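Putative dioxygenase (1H-3-hydroxy-4-oxoquinaldine 2,4-dioxygenase) (Mycobacteroides abscessus subsp. abscessus, PDB 6RA3) cleaves the quinolone ring of the Pseudomonas quinolone signal with dioxygen, giving N-octanoylanthranilate and carbon monoxide, on an alpha/beta-hydrolase fold. Local coordinates at residues 97-107 and 190-201; 113-121 and 256-267. All coordinates share one frame; numbering follows the deposited sequence.

Contact 1 (97-107 and 190-201); sequences HGGWAALEIAD and AYRTWGSPMRRM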
loop_
_atom_site.group_PDB
_atom_site.type_symbol
_atom_site.label_atom_id
_atom_site.label_comp_id
_atom_site.label_asym_id
_atom_site.label_seq_id
_atom_site.Cartn_x
_atom_site.Cartn_y
_atom_site.Cartn_z
ATOM N N HIS A 97 1.497 -3.443 -25.982
ATOM C CA HIS A 97 1.087 -2.210 -26.620
ATOM C C HIS A 97 1.482 -0.966 -25.843
ATOM O O HIS A 97 1.378 0.131 -26.397
ATOM C CB HIS A 97 -0.409 -2.320 -26.928
ATOM C CG HIS A 97 -0.685 -3.451 -27.868
ATOM N ND1 HIS A 97 -0.445 -3.356 -29.224
ATOM C CD2 HIS A 97 -1.038 -4.739 -27.638
ATOM C CE1 HIS A 97 -0.717 -4.519 -29.795
ATOM N NE2 HIS A 97 -1.070 -5.375 -28.855
ATOM N N GLY A 98 2.049 -1.101 -24.634
ATOM C CA GLY A 98 2.794 0.019 -24.078
ATOM C C GLY A 98 3.958 0.447 -24.959
ATOM O O GLY A 98 4.382 1.613 -24.903
ATOM N N GLY A 99 4.460 -0.470 -25.809
ATOM C CA GLY A 99 5.489 -0.107 -26.783
ATOM C C GLY A 99 5.145 1.127 -27.585
ATOM O O GLY A 99 6.026 1.921 -27.936
ATOM N N TRP A 100 3.854 1.326 -27.879
ATOM C CA TRP A 100 3.488 2.479 -28.679
ATOM C C TRP A 100 3.817 3.768 -27.968
ATOM O O TRP A 100 4.262 4.727 -28.604
ATOM C CB TRP A 100 1.998 2.454 -29.042
ATOM C CG TRP A 100 1.574 1.343 -29.919
ATOM C CD1 TRP A 100 1.032 0.152 -29.531
ATOM C CD2 TRP A 100 1.621 1.316 -31.357
ATOM N NE1 TRP A 100 0.743 -0.620 -30.640
ATOM C CE2 TRP A 100 1.107 0.066 -31.768
ATOM C CE3 TRP A 100 2.049 2.225 -32.333
ATOM C CZ2 TRP A 100 1.003 -0.301 -33.122
ATOM C CZ3 TRP A 100 1.936 1.851 -33.686
ATOM C CH2 TRP A 100 1.422 0.600 -34.048
ATOM N N ALA A 101 3.549 3.840 -26.647
ATOM C CA ALA A 101 3.887 5.035 -25.885
ATOM C C ALA A 101 5.393 5.181 -25.742
ATOM O O ALA A 101 5.928 6.293 -25.835
ATOM C CB ALA A 101 3.226 4.976 -24.511
ATOM N N ALA A 102 6.084 4.065 -25.514
ATOM C CA ALA A 102 7.550 4.097 -25.432
ATOM C C ALA A 102 8.173 4.716 -26.684
ATOM O O ALA A 102 9.104 5.524 -26.591
ATOM C CB ALA A 102 8.089 2.680 -25.214
ATOM N N LEU A 103 7.653 4.373 -27.871
ATOM C CA LEU A 103 8.202 4.951 -29.101
ATOM C C LEU A 103 7.810 6.416 -29.249
ATOM O O LEU A 103 8.607 7.240 -29.714
ATOM C CB LEU A 103 7.744 4.118 -30.295
ATOM C CG LEU A 103 8.224 2.668 -30.172
ATOM C CD1 LEU A 103 7.547 1.739 -31.147
ATOM C CD2 LEU A 103 9.736 2.630 -30.381
ATOM N N GLU A 104 6.598 6.771 -28.827
ATOM C CA GLU A 104 6.227 8.175 -28.819
ATOM C C GLU A 104 7.141 8.949 -27.895
ATOM O O GLU A 104 7.593 10.047 -28.241
ATOM C CB GLU A 104 4.749 8.336 -28.405
ATOM C CG GLU A 104 4.259 9.783 -28.351
ATOM C CD GLU A 104 4.364 10.510 -29.697
ATOM O OE1 GLU A 104 4.329 9.824 -30.737
ATOM O OE2 GLU A 104 4.480 11.762 -29.709
ATOM N N ILE A 105 7.438 8.390 -26.712
ATOM C CA ILE A 105 8.349 9.066 -25.782
ATOM C C ILE A 105 9.735 9.202 -26.411
ATOM O O ILE A 105 10.386 10.254 -26.306
ATOM C CB ILE A 105 8.422 8.317 -24.434
ATOM C CG1 ILE A 105 7.064 8.341 -23.703
ATOM C CG2 ILE A 105 9.538 8.911 -23.548
ATOM C CD1 ILE A 105 6.904 7.242 -22.612
ATOM N N ALA A 106 10.224 8.135 -27.050
ATOM C CA ALA A 106 11.537 8.224 -27.692
ATOM C C ALA A 106 11.554 9.319 -28.746
ATOM O O ALA A 106 12.536 10.060 -28.865
ATOM C CB ALA A 106 11.922 6.894 -28.316
ATOM N N ASP A 107 10.458 9.460 -29.500
ATOM C CA ASP A 107 10.417 10.449 -30.572
ATOM C C ASP A 107 10.375 11.863 -30.016
ATOM O O ASP A 107 10.945 12.790 -30.608
ATOM C CB ASP A 107 9.203 10.198 -31.461
ATOM C CG ASP A 107 9.223 11.034 -32.727
ATOM O OD1 ASP A 107 10.320 11.481 -33.131
ATOM O OD2 ASP A 107 8.131 11.250 -33.305
ATOM N N ALA A 190 -4.000 2.730 -33.312
ATOM C CA ALA A 190 -2.560 2.803 -33.539
ATOM C C ALA A 190 -2.175 2.035 -34.808
ATOM O O ALA A 190 -1.396 2.524 -35.633
ATOM C CB ALA A 190 -1.820 2.262 -32.314
ATOM N N TYR A 191 -2.747 0.847 -35.002
ATOM C CA TYR A 191 -2.443 0.083 -36.212
ATOM C C TYR A 191 -3.072 0.694 -37.460
ATOM O O TYR A 191 -2.523 0.538 -38.561
ATOM C CB TYR A 191 -2.895 -1.359 -36.059
ATOM C CG TYR A 191 -1.972 -2.178 -35.201
ATOM C CD1 TYR A 191 -2.206 -2.311 -33.838
ATOM C CD2 TYR A 191 -0.862 -2.818 -35.747
ATOM C CE1 TYR A 191 -1.360 -3.067 -33.031
ATOM C CE2 TYR A 191 -0.008 -3.579 -34.951
ATOM C CZ TYR A 191 -0.268 -3.695 -33.586
ATOM O OH TYR A 191 0.548 -4.439 -32.767
ATOM N N ARG A 192 -4.210 1.384 -37.320
ATOM C CA ARG A 192 -4.808 2.068 -38.468
ATOM C C ARG A 192 -4.020 3.305 -38.870
ATOM O O ARG A 192 -4.016 3.681 -40.044
ATOM C CB ARG A 192 -6.250 2.499 -38.167
ATOM C CG ARG A 192 -7.247 1.380 -38.031
ATOM C CD ARG A 192 -8.672 1.921 -38.098
ATOM N NE ARG A 192 -8.768 3.337 -37.754
ATOM C CZ ARG A 192 -9.152 3.816 -36.571
ATOM N NH1 ARG A 192 -9.486 2.997 -35.580
ATOM N NH2 ARG A 192 -9.204 5.131 -36.387
ATOM N N THR A 193 -3.395 3.976 -37.910
ATOM C CA THR A 193 -2.658 5.204 -38.191
ATOM C C THR A 193 -1.311 4.904 -38.837
ATOM O O THR A 193 -0.974 5.461 -39.890
ATOM C CB THR A 193 -2.449 5.973 -36.885
ATOM O OG1 THR A 193 -3.715 6.163 -36.254
ATOM C CG2 THR A 193 -1.746 7.340 -37.128
ATOM N N TRP A 194 -0.541 4.023 -38.207
ATOM C CA TRP A 194 0.855 3.781 -38.548
ATOM C C TRP A 194 1.041 2.595 -39.469
ATOM O O TRP A 194 2.090 2.496 -40.114
ATOM C CB TRP A 194 1.675 3.530 -37.267
ATOM C CG TRP A 194 1.764 4.721 -36.432
ATOM C CD1 TRP A 194 1.097 4.952 -35.269
ATOM C CD2 TRP A 194 2.543 5.887 -36.695
ATOM N NE1 TRP A 194 1.412 6.190 -34.791
ATOM C CE2 TRP A 194 2.306 6.787 -35.640
ATOM C CE3 TRP A 194 3.442 6.250 -37.710
ATOM C CZ2 TRP A 194 2.930 8.044 -35.564
ATOM C CZ3 TRP A 194 4.056 7.507 -37.638
ATOM C CH2 TRP A 194 3.797 8.384 -36.567
ATOM N N GLY A 195 0.051 1.706 -39.534
ATOM C CA GLY A 195 0.147 0.448 -40.245
ATOM C C GLY A 195 0.684 -0.638 -39.351
ATOM O O GLY A 195 0.043 -1.678 -39.148
ATOM N N SER A 196 1.868 -0.394 -38.797
ATOM C CA SER A 196 2.500 -1.345 -37.893
ATOM C C SER A 196 3.518 -0.592 -37.045
ATOM O O SER A 196 3.896 0.542 -37.375
ATOM C CB SER A 196 3.179 -2.491 -38.663
ATOM O OG SER A 196 4.453 -2.090 -39.149
ATOM N N PRO A 197 3.974 -1.194 -35.944
ATOM C CA PRO A 197 5.006 -0.526 -35.119
ATOM C C PRO A 197 6.333 -0.321 -35.853
ATOM O O PRO A 197 7.040 0.667 -35.597
ATOM C CB PRO A 197 5.168 -1.479 -33.926
ATOM C CG PRO A 197 4.063 -2.498 -34.034
ATOM C CD PRO A 197 3.679 -2.558 -35.476
ATOM N N MET A 198 6.695 -1.226 -36.766
ATOM C CA MET A 198 7.927 -1.045 -37.535
ATOM C C MET A 198 7.854 0.203 -38.400
ATOM O O MET A 198 8.827 0.968 -38.488
ATOM C CB MET A 198 8.196 -2.275 -38.382
ATOM C CG MET A 198 8.614 -3.479 -37.547
ATOM S SD MET A 198 8.938 -4.948 -38.526
ATOM C CE MET A 198 9.970 -5.970 -37.451
ATOM N N ARG A 199 6.703 0.443 -39.032
ATOM C CA ARG A 199 6.532 1.681 -39.778
ATOM C C ARG A 199 6.567 2.881 -38.842
ATOM O O ARG A 199 7.153 3.925 -39.174
ATOM C CB ARG A 199 5.233 1.630 -40.591
ATOM C CG ARG A 199 5.346 0.724 -41.826
ATOM C CD ARG A 199 4.034 0.592 -42.595
ATOM N NE ARG A 199 3.600 1.852 -43.208
ATOM C CZ ARG A 199 4.154 2.401 -44.292
ATOM N NH1 ARG A 199 5.185 1.814 -44.891
ATOM N NH2 ARG A 199 3.685 3.548 -44.772
ATOM N N ARG A 200 5.973 2.753 -37.650
ATOM C CA ARG A 200 6.116 3.827 -36.672
ATOM C C ARG A 200 7.598 4.079 -36.379
ATOM O O ARG A 200 8.046 5.235 -36.351
ATOM C CB ARG A 200 5.332 3.503 -35.390
ATOM C CG ARG A 200 4.987 4.751 -34.541
ATOM C CD ARG A 200 6.170 5.281 -33.699
ATOM N NE ARG A 200 5.895 6.606 -33.126
ATOM C CZ ARG A 200 6.331 7.760 -33.628
ATOM N NH1 ARG A 200 7.101 7.775 -34.710
ATOM N NH2 ARG A 200 5.996 8.906 -33.043
ATOM N N MET A 201 8.383 3.007 -36.206
ATOM C CA MET A 201 9.816 3.163 -35.905
ATOM C C MET A 201 10.578 3.860 -37.034
ATOM O O MET A 201 11.461 4.696 -36.772
ATOM C CB MET A 201 10.452 1.806 -35.629
ATOM C CG MET A 201 9.934 1.143 -34.376
ATOM S SD MET A 201 10.862 -0.305 -33.952
ATOM C CE MET A 201 9.774 -1.700 -34.077
HETATM O O HOH W 1 3.816 5.759 -31.232
HETATM O O HOH W 2 7.826 9.996 -35.629
#

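Contact 2 (113-121 and 256-267); sequences RVPAVMILD and VAAEAIDLLAGA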
loop_
_atom_site.group_PDB
_atom_site.type_symbol
_atom_site.label_atom_id
_atom_site.label_comp_id
_atom_site.label_asym_id
_atom_site.label_seq_id
_atom_site.Cartn_x
_atom_site.Cartn_y
_atom_site.Cartn_z
ATOM N N ARG A 113 18.511 11.978 -24.668
ATOM C CA ARG A 113 17.710 11.769 -23.463
ATOM C C ARG A 113 17.197 10.336 -23.382
ATOM O O ARG A 113 17.172 9.747 -22.298
ATOM C CB ARG A 113 16.550 12.764 -23.426
ATOM C CG ARG A 113 15.519 12.540 -22.289
ATOM C CD ARG A 113 15.946 13.251 -21.009
ATOM N NE ARG A 113 14.987 13.098 -19.910
ATOM C CZ ARG A 113 13.992 13.944 -19.632
ATOM N NH1 ARG A 113 13.774 15.032 -20.369
ATOM N NH2 ARG A 113 13.211 13.697 -18.594
ATOM N N VAL A 114 16.799 9.752 -24.508
ATOM C CA VAL A 114 16.337 8.365 -24.542
ATOM C C VAL A 114 17.196 7.596 -25.539
ATOM O O VAL A 114 16.848 7.509 -26.733
ATOM C CB VAL A 114 14.842 8.273 -24.896
ATOM C CG1 VAL A 114 14.409 6.822 -25.174
ATOM C CG2 VAL A 114 14.024 8.851 -23.753
ATOM N N PRO A 115 18.320 7.022 -25.089
ATOM C CA PRO A 115 19.246 6.342 -26.007
ATOM C C PRO A 115 18.829 4.941 -26.379
ATOM O O PRO A 115 19.429 4.355 -27.284
ATOM C CB PRO A 115 20.544 6.300 -25.199
ATOM C CG PRO A 115 20.039 6.106 -23.801
ATOM C CD PRO A 115 18.830 7.005 -23.705
ATOM N N ALA A 116 17.841 4.365 -25.716
ATOM C CA ALA A 116 17.438 3.018 -26.077
ATOM C C ALA A 116 16.031 2.755 -25.558
ATOM O O ALA A 116 15.538 3.440 -24.655
ATOM C CB ALA A 116 18.423 1.982 -25.537
ATOM N N VAL A 117 15.414 1.732 -26.139
ATOM C CA VAL A 117 14.050 1.302 -25.838
ATOM C C VAL A 117 13.980 -0.199 -26.024
ATOM O O VAL A 117 14.315 -0.706 -27.094
ATOM C CB VAL A 117 12.986 1.954 -26.757
ATOM C CG1 VAL A 117 11.604 1.297 -26.532
ATOM C CG2 VAL A 117 12.924 3.446 -26.573
ATOM N N MET A 118 13.486 -0.908 -25.021
ATOM C CA MET A 118 13.157 -2.323 -25.142
ATOM C C MET A 118 11.643 -2.501 -25.181
ATOM O O MET A 118 10.918 -1.908 -24.369
ATOM C CB MET A 118 13.737 -3.133 -23.981
ATOM C CG MET A 118 13.347 -4.588 -23.995
ATOM S SD MET A 118 14.439 -5.708 -23.064
ATOM C CE MET A 118 15.839 -5.588 -24.131
ATOM N N ILE A 119 11.173 -3.340 -26.108
ATOM C CA ILE A 119 9.756 -3.656 -26.258
ATOM C C ILE A 119 9.589 -5.158 -26.136
ATOM O O ILE A 119 10.398 -5.928 -26.665
ATOM C CB ILE A 119 9.192 -3.123 -27.589
ATOM C CG1 ILE A 119 9.365 -1.594 -27.648
ATOM C CG2 ILE A 119 7.728 -3.515 -27.750
ATOM C CD1 ILE A 119 8.943 -0.940 -28.955
ATOM N N LEU A 120 8.567 -5.567 -25.388
ATOM C CA LEU A 120 8.259 -6.964 -25.100
ATOM C C LEU A 120 6.964 -7.336 -25.822
ATOM O O LEU A 120 5.900 -6.778 -25.518
ATOM C CB LEU A 120 8.112 -7.191 -23.595
ATOM C CG LEU A 120 9.326 -7.348 -22.670
ATOM C CD1 LEU A 120 10.504 -6.502 -23.084
ATOM C CD2 LEU A 120 8.887 -7.008 -21.258
ATOM N N ASP A 121 7.070 -8.257 -26.791
ATOM C CA ASP A 121 5.937 -9.005 -27.366
ATOM C C ASP A 121 4.874 -8.096 -27.985
ATOM O O ASP A 121 3.684 -8.229 -27.702
ATOM C CB ASP A 121 5.321 -9.918 -26.309
ATOM C CG ASP A 121 4.972 -11.300 -26.851
ATOM O OD1 ASP A 121 3.938 -11.448 -27.543
ATOM O OD2 ASP A 121 5.745 -12.248 -26.584
ATOM N N VAL A 256 15.050 -11.389 -19.505
ATOM C CA VAL A 256 14.664 -10.122 -20.103
ATOM C C VAL A 256 15.437 -9.003 -19.446
ATOM O O VAL A 256 15.841 -8.036 -20.110
ATOM C CB VAL A 256 13.137 -9.892 -20.023
ATOM C CG1 VAL A 256 12.785 -8.473 -20.479
ATOM C CG2 VAL A 256 12.412 -10.882 -20.891
ATOM N N ALA A 257 15.662 -9.110 -18.131
ATOM C CA ALA A 257 16.442 -8.084 -17.449
ATOM C C ALA A 257 17.851 -8.054 -18.023
ATOM O O ALA A 257 18.373 -6.992 -18.394
ATOM C CB ALA A 257 16.452 -8.349 -15.943
ATOM N N ALA A 258 18.458 -9.232 -18.138
ATOM C CA ALA A 258 19.731 -9.374 -18.844
ATOM C C ALA A 258 19.723 -8.646 -20.185
ATOM O O ALA A 258 20.657 -7.892 -20.498
ATOM C CB ALA A 258 20.031 -10.852 -19.042
ATOM N N GLU A 259 18.647 -8.824 -20.978
ATOM C CA GLU A 259 18.582 -8.180 -22.291
ATOM C C GLU A 259 18.592 -6.665 -22.167
ATOM O O GLU A 259 19.247 -5.975 -22.960
ATOM C CB GLU A 259 17.326 -8.618 -23.052
ATOM C CG GLU A 259 17.345 -10.012 -23.579
ATOM C CD GLU A 259 18.325 -10.203 -24.750
ATOM O OE1 GLU A 259 18.670 -9.224 -25.452
ATOM O OE2 GLU A 259 18.747 -11.356 -24.950
ATOM N N ALA A 260 17.828 -6.123 -21.204
ATOM C CA ALA A 260 17.797 -4.679 -20.990
ATOM C C ALA A 260 19.159 -4.152 -20.564
ATOM O O ALA A 260 19.583 -3.074 -20.988
ATOM C CB ALA A 260 16.744 -4.327 -19.931
ATOM N N ILE A 261 19.832 -4.861 -19.670
ATOM C CA ILE A 261 21.140 -4.396 -19.217
ATOM C C ILE A 261 22.115 -4.384 -20.398
ATOM O O ILE A 261 22.795 -3.379 -20.665
ATOM C CB ILE A 261 21.620 -5.263 -18.035
ATOM C CG1 ILE A 261 20.775 -4.932 -16.788
ATOM C CG2 ILE A 261 23.085 -5.037 -17.742
ATOM C CD1 ILE A 261 20.535 -6.099 -15.866
ATOM N N ASP A 262 22.117 -5.467 -21.182
ATOM C CA ASP A 262 22.932 -5.518 -22.401
ATOM C C ASP A 262 22.602 -4.366 -23.357
ATOM O O ASP A 262 23.500 -3.682 -23.865
ATOM C CB ASP A 262 22.722 -6.858 -23.094
ATOM C CG ASP A 262 23.453 -6.935 -24.419
ATOM O OD1 ASP A 262 24.670 -7.218 -24.399
ATOM O OD2 ASP A 262 22.819 -6.689 -25.474
ATOM N N LEU A 263 21.313 -4.152 -23.636
ATOM C CA LEU A 263 20.902 -3.044 -24.498
ATOM C C LEU A 263 21.450 -1.716 -23.999
ATOM O O LEU A 263 21.966 -0.900 -24.779
ATOM C CB LEU A 263 19.366 -2.997 -24.566
ATOM C CG LEU A 263 18.725 -1.807 -25.301
ATOM C CD1 LEU A 263 19.148 -1.800 -26.758
ATOM C CD2 LEU A 263 17.190 -1.864 -25.199
ATOM N N LEU A 264 21.321 -1.474 -22.688
ATOM C CA LEU A 264 21.811 -0.232 -22.101
ATOM C C LEU A 264 23.318 -0.122 -22.284
ATOM O O LEU A 264 23.835 0.919 -22.712
ATOM C CB LEU A 264 21.434 -0.184 -20.619
ATOM C CG LEU A 264 21.782 1.083 -19.835
ATOM C CD1 LEU A 264 20.727 1.365 -18.756
ATOM C CD2 LEU A 264 23.144 0.952 -19.186
ATOM N N ALA A 265 24.034 -1.210 -21.991
ATOM C CA ALA A 265 25.490 -1.197 -22.087
ATOM C C ALA A 265 25.933 -0.778 -23.481
ATOM O O ALA A 265 26.800 0.098 -23.635
ATOM C CB ALA A 265 26.033 -2.575 -21.727
ATOM N N GLY A 266 25.306 -1.364 -24.513
ATOM C CA GLY A 266 25.661 -1.047 -25.888
ATOM C C GLY A 266 25.520 0.420 -26.237
ATOM O O GLY A 266 26.214 0.916 -27.129
ATOM N N ALA A 267 24.634 1.137 -25.558
ATOM C CA ALA A 267 24.273 2.481 -26.003
ATOM C C ALA A 267 24.761 3.571 -25.049
ATOM O O ALA A 267 24.681 4.760 -25.371
ATOM C CB ALA A 267 22.743 2.568 -26.193
#

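Contact 1 (97-107 and 190-201)
Trp100 pushes its indole as a knob into a hole of Ala190, Tyr191, Trp194 and Pro197. CB of Ala190 lies over one face, a CH-pi contact 3.6 Å from the centroid of the Trp100 six-membered ring and 9° off its normal, while Pro197 lies beyond the opposite face, offset toward the rim, its CG 3.9 Å from CZ2 of Trp100. Toward Tyr191 the indole turns its edge: CZ2 of Trp100 stands over the middle of the phenol, a T-shaped pair with planes at 78°. The Trp194 ring, near parallel to the indole but slid aside, barely overlaps it; its CD1 is 3.6 Å from CZ3 of Trp100. On the five-membered ring, NE1 of Trp100 gives a weak hydrogen bond of 3.3 Å to ND1 of His97, which probably binds the substrate and whose CE1 edge meets OH of Tyr191, itself hydrogen-bonded to O of Ile123.

Arg200 makes the polar half of the contact. With CG anti to the backbone N (chi1 -158°) and a bend at chi2, it lays CG over the Trp194 ring, turns a guanidinium face to CZ2 of Trp194 and brings CD to CB of Leu103. NH2 forms salt bridges with both acids, 3.0 Å to OE1 of Glu104, within the guanidinium plane, and 3.2 Å to OD2 of Asp107, tilted from it. Waters join NE to the carbonyl O of Trp100 and NH1 to Asp107. OE2 of Glu104 is salt-bridged to NE of Arg108.

Helix 99-109 thus packs on the end of helix 177-194 and start of helix 197-202, with helix 71-84 and strand 90-95 on its other sides.

Contact 2 (113-121 and 256-267)
Met118 reaches from the middle of strand 116-120 to the helix that ends the modelled chain, and its side chain meets the helix at three points. CB lies 3.9 Å from CD2 of Leu263. CG, anti to the backbone N (chi1 176°), continues an extended chain that carries the sulfur to the helix backbone, where SD is 4.1 Å from CB of Ala260 and about as far from CG1 of Val256. At chi3 the chain bends, and the terminal CE settles 3.5 Å from CB of Glu259, close also to the backbone N of Ala260.

On one side of Met118, Leu263 fills the next place: its CG sits 3.8 Å from CB of Ala116, and its CD2 meets the carbonyl O of Val117 at 3.6 Å. On the other, Leu120 and Val256 reach tip to tip, CD1 to CG1 at 4.0 Å. Ala267 ends the row against Pro115 and Ala116. No hydrogen bond crosses this apolar interface. Of the Glu259 side chain it is CB that takes part; the carboxylate turns away to salt bridges with Arg211 and Arg239.

Strand and helix run nearly antiparallel, at 159°, with axes 8.8 Å apart, as where a helix covers the sheet of an alpha/beta-hydrolase fold. Just past the strand, OD1 of Asp121 is hydrogen-bonded to ND1 of His246, the probable proton donor/acceptor of the active site. Strand 116-120 lies between strands 90-95 and 209-214; helix 253-266 covers one face of it, and helix 99-109 lies against the other.

In the fold
Contacts 1 and 2 are both largely buried, their centres about 17 Å apart, and they meet through strand 116-120. Ile119 and Val117, which point from that strand to the side away from helix 253-266, pack on Leu103, Ala102 and Ala106 of helix 99-109, so contact 2 covers one face of the sheet and contact 1 lies beyond the other. Their chemistry differs: contact 1 joins helices through aromatic rings, salt bridges and waters, whereas contact 2 is a strand-helix interface of apolar side chains without hydrogen bonds, which reaches the surface at Ala267. Both run toward the active site: His97 belongs to contact 1, and strand 116-120 leads to it at its C-terminal end.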